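Local coordinates for polyhedrin (Antheraea mylitta cypovirus 4, PDB 5A8S), which probably forms the crystalline matrix of the polyhedra, the microcrystalline occlusion bodies of this insect virus, at residues A[89-92]-A[93-96]. Sequence-based numbering, arbitrary orientation.
Sequences MGQG and YRQL
The carbonyls of Gln-91 and Gly-92 turn into the first turn of helix 92-97, where Gln-91 O accepts the amide of Gln-95 (N to O 3.3 Å) and Gly-92 O that of Leu-96 (N to O 3.2 Å), in bonds that are both bent, with N-H...O angles near 140°. Beside them the side chains of Gln-91 and Arg-94 run next to each other in the same direction, starting from a CB to CB contact of 3.9 Å. The Gln-91 amide stacks on the Arg-94 guanidinium, their planes 18° apart, and Gln-91 CG sits 3.7 Å above the guanidinium plane over its centre. A bend in the arginine at chi3 (-47°) and one in the glutamine at chi2 bring the flat groups together.

Gln-91 occupies the N-cap position, but its side chain folds along Arg-94, and a water links it to the helix start: the water donates to Gln-91 OE1 (2.7 Å) and weakly accepts from Arg-94 N. Just before the helix, Gly-90 and Gln-91 form a G1 beta bulge against Ser-103, and Gln-91 is also the centre of an inverse gamma turn. The stacked groups are anchored to the preceding loop, Gln-91 NE2 donating to the carbonyls of Asn-84 and Arg-87 and Arg-94 NH2 to that of Thr-85. Tyr-93, with CG anti to its own N, leads away from the loop to a cation-pi contact with Arg-69, and its hydroxyl hydrogen-bonds Asn-212 OD1 of the second subunit.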
loop_
_atom_site.group_PDB
_atom_site.type_symbol
_atom_site.label_atom_id
_atom_site.label_comp_id
_atom_site.label_asym_id
_atom_site.label_seq_id
_atom_site.Cartn_x
_atom_site.Cartn_y
_atom_site.Cartn_z
ATOM N N MET A 89 3.104 -27.813 13.192
ATOM C CA MET A 89 2.554 -28.457 11.994
ATOM C C MET A 89 1.620 -27.514 11.234
ATOM O O MET A 89 1.030 -26.599 11.810
ATOM C CB MET A 89 1.776 -29.731 12.348
ATOM C CG MET A 89 2.591 -30.813 13.059
ATOM S SD MET A 89 3.920 -31.466 12.034
ATOM C CE MET A 89 5.338 -30.680 12.791
ATOM N N GLY A 90 1.485 -27.756 9.934
ATOM C CA GLY A 90 0.528 -27.036 9.110
ATOM C C GLY A 90 1.059 -25.798 8.403
ATOM O O GLY A 90 0.284 -25.022 7.842
ATOM N N GLN A 91 2.375 -25.607 8.406
ATOM C CA GLN A 91 2.968 -24.427 7.780
ATOM C C GLN A 91 3.285 -24.706 6.313
ATOM O O GLN A 91 4.432 -24.940 5.952
ATOM C CB GLN A 91 4.229 -24.008 8.527
ATOM C CG GLN A 91 4.004 -23.846 10.032
ATOM C CD GLN A 91 2.857 -22.909 10.350
ATOM O OE1 GLN A 91 2.615 -21.928 9.637
ATOM N NE2 GLN A 91 2.128 -23.214 11.418
ATOM N N GLY A 92 2.260 -24.685 5.471
ATOM C CA GLY A 92 2.451 -24.955 4.054
ATOM C C GLY A 92 3.100 -23.780 3.343
ATOM O O GLY A 92 3.977 -23.944 2.502
ATOM N N TYR A 93 2.659 -22.575 3.670
ATOM C CA TYR A 93 3.260 -21.383 3.083
ATOM C C TYR A 93 4.761 -21.324 3.377
ATOM O O TYR A 93 5.568 -21.089 2.478
ATOM C CB TYR A 93 2.565 -20.137 3.619
ATOM C CG TYR A 93 3.325 -18.847 3.394
ATOM C CD1 TYR A 93 3.335 -18.213 2.146
ATOM C CD2 TYR A 93 4.011 -18.248 4.441
ATOM C CE1 TYR A 93 4.030 -17.006 1.962
ATOM C CE2 TYR A 93 4.693 -17.073 4.271
ATOM C CZ TYR A 93 4.707 -16.452 3.039
ATOM O OH TYR A 93 5.398 -15.268 2.925
ATOM N N ARG A 94 5.135 -21.561 4.632
ATOM C CA ARG A 94 6.548 -21.537 5.016
ATOM C C ARG A 94 7.352 -22.569 4.217
ATOM O O ARG A 94 8.494 -22.313 3.829
ATOM C CB ARG A 94 6.707 -21.775 6.527
ATOM C CG ARG A 94 8.118 -21.472 7.067
ATOM C CD ARG A 94 8.200 -21.670 8.596
ATOM N NE ARG A 94 7.082 -21.024 9.278
ATOM C CZ ARG A 94 6.732 -21.255 10.540
ATOM N NH1 ARG A 94 7.414 -22.119 11.280
ATOM N NH2 ARG A 94 5.679 -20.633 11.058
ATOM N N GLN A 95 6.752 -23.725 3.957
ATOM C CA GLN A 95 7.446 -24.805 3.260
ATOM C C GLN A 95 7.755 -24.423 1.806
ATOM O O GLN A 95 8.757 -24.871 1.234
ATOM C CB GLN A 95 6.601 -26.081 3.311
ATOM C CG GLN A 95 7.068 -27.198 2.384
ATOM C CD GLN A 95 8.428 -27.757 2.776
ATOM O OE1 GLN A 95 9.022 -27.344 3.769
ATOM N NE2 GLN A 95 8.923 -28.707 1.989
ATOM N N LEU A 96 6.899 -23.587 1.224
ATOM C CA LEU A 96 7.072 -23.133 -0.157
ATOM C C LEU A 96 8.080 -21.980 -0.293
ATOM O O LEU A 96 8.880 -21.958 -1.233
ATOM C CB LEU A 96 5.724 -22.706 -0.733
ATOM C CG LEU A 96 4.819 -23.870 -1.164
ATOM C CD1 LEU A 96 3.370 -23.453 -1.185
ATOM C CD2 LEU A 96 5.276 -24.387 -2.534
HETATM O O HOH W 1 3.158 -20.755 7.288
#